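Local coordinates for phenazine biosynthesis protein PhzF family (Enterococcus faecalis, PDB 1S7J) that is a member of the PhzF family and probably acts as an isomerase, although its own substrate and reaction are not established, at residues S183-S188 with K216-T221; G174-A179 with H207-P212. All coordinates share one frame; numbering follows the deposited sequence.

Both contacts use helix 207-218: interaction 2 packs its first turns against strand 175-180, while interaction 1 ties its C-terminal end and the loop beyond to Asp185, just before strand 186-192. Strands 175-180 and 186-192 follow each other in the chain and are antiparallel neighbours, joined here by a probable hydrogen bond from Val187 N to Ala179 O (3.1 Å). The centres of interactions 1 and 2 are about 11 Å apart. Phe186, next to Asp185 in the chain, reaches the helix of interaction 2, its CE2 3.8 Å from Leu210 CB. Interaction 2 is buried, whereas interaction 1 sits near the surface. Both lie away from Glu46, the predicted active-site residue.

Interaction 1: residues S183-S188 with K216-T221; sequences SVDFVS and KRLNQT
Asp185 and Gln220 both carry CG beside the backbone N and anti to the carbonyl carbon, and Gln220 then runs out fully extended; the two side chains approach from opposite directions, with the carboxylate and amide planes turned 55° apart. Gln220 NE2 donates to Asp185 OD2 at 3.1 Å. The hydrogen bond is moderately bent, with an N-H...O angle of 149°. The oxygen lies close to the amide plane of Gln220, whereas NE2 stands above the carboxylate plane, 66° out of it. OD2 has a second donor, the backbone N of Ser224 in strand 222-227, and two bonds on one oxygen should restrain how the carboxylate turns.

Leu218, on the last turn of the helix, adds the apolar half of the contact. A single methyl does the touching: Leu218 CD1 comes end-on to Asp185 CB (4.1 Å), with Asp185 O at 3.9 Å from it, ordinary van der Waals spacing. Just inward, Phe186 stacks on Trp214 of the helix. Between Leu218 and Gln220 the chain leaves the helix at Asn219, whose phi is positive, and that turn lets both side chains face the same aspartate. By it helix 207-218 passes into strand 222-227, the parallel neighbour of strand 186-192, consistent with the strands wrapped round a helix in the diaminopimelate epimerase-like fold.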
loop_
_atom_site.group_PDB
_atom_site.type_symbol
_atom_site.label_atom_id
_atom_site.label_comp_id
_atom_site.label_asym_id
_atom_site.label_seq_id
_atom_site.Cartn_x
_atom_site.Cartn_y
_atom_site.Cartn_z
ATOM N N SER A 183 18.966 7.745 5.792
ATOM C CA SER A 183 19.697 7.292 4.598
ATOM C C SER A 183 18.806 7.363 3.343
ATOM O O SER A 183 19.236 7.008 2.238
ATOM C CB SER A 183 20.181 5.845 4.786
ATOM O OG SER A 183 21.017 5.715 5.932
ATOM N N VAL A 184 17.569 7.808 3.529
ATOM C CA VAL A 184 16.612 7.920 2.440
ATOM C C VAL A 184 16.003 9.333 2.516
ATOM O O VAL A 184 16.240 10.046 3.494
ATOM C CB VAL A 184 15.527 6.813 2.584
ATOM C CG1 VAL A 184 14.284 7.339 3.280
ATOM C CG2 VAL A 184 15.227 6.187 1.262
ATOM N N ASP A 185 15.252 9.738 1.503
ATOM C CA ASP A 185 14.666 11.081 1.524
ATOM C C ASP A 185 13.623 11.294 2.624
ATOM O O ASP A 185 13.637 12.320 3.306
ATOM C CB ASP A 185 14.112 11.470 0.142
ATOM C CG ASP A 185 15.219 11.856 -0.845
ATOM O OD1 ASP A 185 16.324 12.246 -0.398
ATOM O OD2 ASP A 185 14.981 11.781 -2.064
ATOM N N PHE A 186 12.714 10.337 2.786
ATOM C CA PHE A 186 11.698 10.425 3.825
ATOM C C PHE A 186 11.160 9.055 4.224
ATOM O O PHE A 186 11.171 8.112 3.426
ATOM C CB PHE A 186 10.552 11.354 3.404
ATOM C CG PHE A 186 9.628 10.776 2.360
ATOM C CD1 PHE A 186 9.805 11.075 1.010
ATOM C CD2 PHE A 186 8.534 9.992 2.734
ATOM C CE1 PHE A 186 8.899 10.613 0.048
ATOM C CE2 PHE A 186 7.628 9.529 1.785
ATOM C CZ PHE A 186 7.812 9.842 0.437
ATOM N N VAL A 187 10.707 8.954 5.468
ATOM C CA VAL A 187 10.154 7.714 6.004
ATOM C C VAL A 187 8.733 7.925 6.483
ATOM O O VAL A 187 8.332 9.047 6.739
ATOM C CB VAL A 187 10.997 7.195 7.176
ATOM C CG1 VAL A 187 12.295 6.609 6.662
ATOM C CG2 VAL A 187 11.278 8.318 8.156
ATOM N N SER A 188 7.985 6.851 6.639
ATOM C CA SER A 188 6.618 6.953 7.106
ATOM C C SER A 188 6.161 5.673 7.766
ATOM O O SER A 188 6.911 4.702 7.854
ATOM C CB SER A 188 5.682 7.290 5.940
ATOM O OG SER A 188 5.653 6.249 4.972
ATOM N N LYS A 216 7.579 18.980 -2.534
ATOM C CA LYS A 216 7.476 20.421 -2.368
ATOM C C LYS A 216 8.460 20.909 -1.311
ATOM O O LYS A 216 9.226 21.838 -1.550
ATOM C CB LYS A 216 6.044 20.813 -1.966
ATOM C CG LYS A 216 5.859 22.314 -1.743
ATOM C CD LYS A 216 4.393 22.696 -1.541
ATOM C CE LYS A 216 4.241 24.212 -1.373
ATOM N NZ LYS A 216 2.813 24.649 -1.347
ATOM N N ARG A 217 8.435 20.270 -0.144
ATOM C CA ARG A 217 9.314 20.644 0.949
ATOM C C ARG A 217 10.817 20.435 0.652
ATOM O O ARG A 217 11.644 21.259 1.047
ATOM C CB ARG A 217 8.921 19.899 2.228
ATOM C CG ARG A 217 9.513 20.500 3.488
ATOM C CD ARG A 217 10.270 19.465 4.301
ATOM N NE ARG A 217 9.599 19.171 5.563
ATOM C CZ ARG A 217 10.208 19.141 6.744
ATOM N NH1 ARG A 217 9.515 18.864 7.841
ATOM N NH2 ARG A 217 11.513 19.386 6.830
ATOM N N LEU A 218 11.159 19.321 0.004
ATOM C CA LEU A 218 12.566 19.036 -0.327
ATOM C C LEU A 218 12.974 19.609 -1.668
ATOM O O LEU A 218 14.175 19.675 -1.988
ATOM C CB LEU A 218 12.838 17.530 -0.306
ATOM C CG LEU A 218 12.792 16.832 1.050
ATOM C CD1 LEU A 218 13.205 15.379 0.895
ATOM C CD2 LEU A 218 13.716 17.546 2.031
ATOM N N ASN A 219 11.978 19.996 -2.460
ATOM C CA ASN A 219 12.186 20.581 -3.787
ATOM C C ASN A 219 12.865 19.581 -4.743
ATOM O O ASN A 219 13.979 19.813 -5.232
ATOM C CB ASN A 219 13.014 21.873 -3.663
ATOM C CG ASN A 219 12.756 22.850 -4.789
ATOM O OD1 ASN A 219 13.636 23.635 -5.156
ATOM N ND2 ASN A 219 11.535 22.834 -5.339
ATOM N N GLN A 220 12.179 18.458 -4.989
ATOM C CA GLN A 220 12.688 17.404 -5.881
ATOM C C GLN A 220 11.576 16.761 -6.705
ATOM O O GLN A 220 10.386 16.857 -6.363
ATOM C CB GLN A 220 13.400 16.316 -5.073
ATOM C CG GLN A 220 14.629 16.801 -4.335
ATOM C CD GLN A 220 15.200 15.770 -3.385
ATOM O OE1 GLN A 220 16.268 15.971 -2.808
ATOM N NE2 GLN A 220 14.492 14.662 -3.210
ATOM N N THR A 221 11.971 16.136 -7.811
ATOM C CA THR A 221 11.031 15.440 -8.695
ATOM C C THR A 221 11.049 13.969 -8.306
ATOM O O THR A 221 10.029 13.281 -8.374
ATOM C CB THR A 221 11.457 15.555 -10.186
ATOM O OG1 THR A 221 11.571 16.938 -10.550
ATOM C CG2 THR A 221 10.423 14.871 -11.091
#

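Interaction 2: residues G174-A179 with H207-P212; sequences GVIVTA and HANLIP
Ile211 N bonds back to His207 O at 3.0 Å, closing the helical turn that carries Leu210 out to meet Ile176 and Thr178 of the strand. No hydrogen bond crosses between the two segments; Leu210 joins them with its two methyls. Leu210 and Ile176 meet tip to tip, and Leu210 CD2 lies 3.3 Å from Ile176 CG2 and 3.7 Å from Ile176 CD1. With CG1 beside its backbone N (chi1 -58°), Ile176 sets CG2 anti to that N, and both branches reach the leucine. The Thr178 and Leu210 side chains slide past each other in opposite directions, which puts Leu210 CD1 3.3 Å from both Thr178 CG2 and Thr178 OG1. The two 3.3 Å carbon pairs are tighter than usual van der Waals contact, so the packing is close. Asn209 crosses the end of Ile176 at about a right angle.

Phe147 of strand 146-149 also touches Thr178, Asn209 and Leu210, and Phe186 reaches Thr178 and Leu210 from strand 186-192. The axes of strand 175-179 and helix 207-212 lie 25° apart in direction and 10.1 Å apart at closest approach. With strand 243-259 packing on His207 and Ile211 as well, this is consistent with the strand-wrapped central helix of a diaminopimelate epimerase-like domain.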
loop_
_atom_site.group_PDB
_atom_site.type_symbol
_atom_site.label_atom_id
_atom_site.label_comp_id
_atom_site.label_asym_id
_atom_site.label_seq_id
_atom_site.Cartn_x
_atom_site.Cartn_y
_atom_site.Cartn_z
ATOM N N GLY A 174 -7.314 7.277 8.328
ATOM C CA GLY A 174 -6.155 6.734 8.984
ATOM C C GLY A 174 -5.270 7.830 9.513
ATOM O O GLY A 174 -5.703 8.977 9.652
ATOM N N VAL A 175 -4.031 7.489 9.812
ATOM C CA VAL A 175 -3.063 8.436 10.333
ATOM C C VAL A 175 -1.699 8.140 9.731
ATOM O O VAL A 175 -1.249 6.988 9.713
ATOM C CB VAL A 175 -2.967 8.349 11.881
ATOM C CG1 VAL A 175 -1.819 9.210 12.394
ATOM C CG2 VAL A 175 -4.285 8.778 12.516
ATOM N N ILE A 176 -1.059 9.170 9.218
ATOM C CA ILE A 176 0.247 9.045 8.615
ATOM C C ILE A 176 1.223 9.824 9.447
ATOM O O ILE A 176 0.879 10.872 9.990
ATOM C CB ILE A 176 0.267 9.626 7.175
ATOM C CG1 ILE A 176 -0.772 8.921 6.296
ATOM C CG2 ILE A 176 1.663 9.479 6.572
ATOM C CD1 ILE A 176 -0.880 9.491 4.897
ATOM N N VAL A 177 2.425 9.289 9.603
ATOM C CA VAL A 177 3.476 9.937 10.355
ATOM C C VAL A 177 4.707 9.920 9.455
ATOM O O VAL A 177 4.990 8.905 8.807
ATOM C CB VAL A 177 3.760 9.201 11.710
ATOM C CG1 VAL A 177 2.531 9.275 12.622
ATOM C CG2 VAL A 177 4.127 7.752 11.463
ATOM N N THR A 178 5.429 11.029 9.409
ATOM C CA THR A 178 6.605 11.143 8.540
ATOM C C THR A 178 7.762 11.857 9.214
ATOM O O THR A 178 7.642 12.346 10.338
ATOM C CB THR A 178 6.271 11.950 7.260
ATOM O OG1 THR A 178 4.855 11.929 7.020
ATOM C CG2 THR A 178 6.973 11.365 6.080
ATOM N N ALA A 179 8.886 11.926 8.504
ATOM C CA ALA A 179 10.086 12.595 8.986
ATOM C C ALA A 179 11.234 12.385 8.000
ATOM O O ALA A 179 11.187 11.475 7.169
ATOM C CB ALA A 179 10.473 12.077 10.352
ATOM N N HIS A 207 0.935 7.526 -0.119
ATOM C CA HIS A 207 1.990 8.290 -0.746
ATOM C C HIS A 207 1.483 9.387 -1.672
ATOM O O HIS A 207 2.265 10.144 -2.261
ATOM C CB HIS A 207 3.011 7.365 -1.396
ATOM C CG HIS A 207 3.887 6.678 -0.403
ATOM N ND1 HIS A 207 3.450 5.620 0.369
ATOM C CD2 HIS A 207 5.142 6.954 0.023
ATOM C CE1 HIS A 207 4.393 5.285 1.229
ATOM N NE2 HIS A 207 5.429 6.081 1.036
ATOM N N ALA A 208 0.161 9.463 -1.792
ATOM C CA ALA A 208 -0.501 10.507 -2.572
ATOM C C ALA A 208 -0.335 11.812 -1.756
ATOM O O ALA A 208 -0.247 12.888 -2.312
ATOM C CB ALA A 208 -1.978 10.188 -2.741
ATOM N N ASN A 209 -0.298 11.664 -0.428
ATOM C CA ASN A 209 -0.117 12.793 0.488
ATOM C C ASN A 209 1.377 12.959 0.777
ATOM O O ASN A 209 1.891 14.075 0.827
ATOM C CB ASN A 209 -0.842 12.541 1.824
ATOM C CG ASN A 209 -2.361 12.443 1.671
ATOM O OD1 ASN A 209 -2.955 13.063 0.790
ATOM N ND2 ASN A 209 -2.990 11.688 2.577
ATOM N N LEU A 210 2.055 11.828 0.997
ATOM C CA LEU A 210 3.498 11.802 1.295
ATOM C C LEU A 210 4.397 12.398 0.234
ATOM O O LEU A 210 5.235 13.250 0.532
ATOM C CB LEU A 210 3.968 10.357 1.554
ATOM C CG LEU A 210 3.891 9.748 2.950
ATOM C CD1 LEU A 210 4.542 10.686 3.929
ATOM C CD2 LEU A 210 2.471 9.490 3.344
ATOM N N ILE A 211 4.302 11.871 -0.989
ATOM C CA ILE A 211 5.136 12.344 -2.087
ATOM C C ILE A 211 4.982 13.862 -2.370
ATOM O O ILE A 211 5.981 14.579 -2.442
ATOM C CB ILE A 211 4.937 11.476 -3.378
ATOM C CG1 ILE A 211 5.303 10.019 -3.064
ATOM C CG2 ILE A 211 5.834 11.976 -4.513
ATOM C CD1 ILE A 211 5.196 9.091 -4.251
ATOM N N PRO A 212 3.743 14.348 -2.561
ATOM C CA PRO A 212 3.570 15.778 -2.817
ATOM C C PRO A 212 4.258 16.616 -1.727
ATOM O O PRO A 212 5.059 17.505 -2.023
ATOM C CB PRO A 212 2.057 15.940 -2.755
ATOM C CG PRO A 212 1.587 14.675 -3.364
ATOM C CD PRO A 212 2.453 13.645 -2.680
#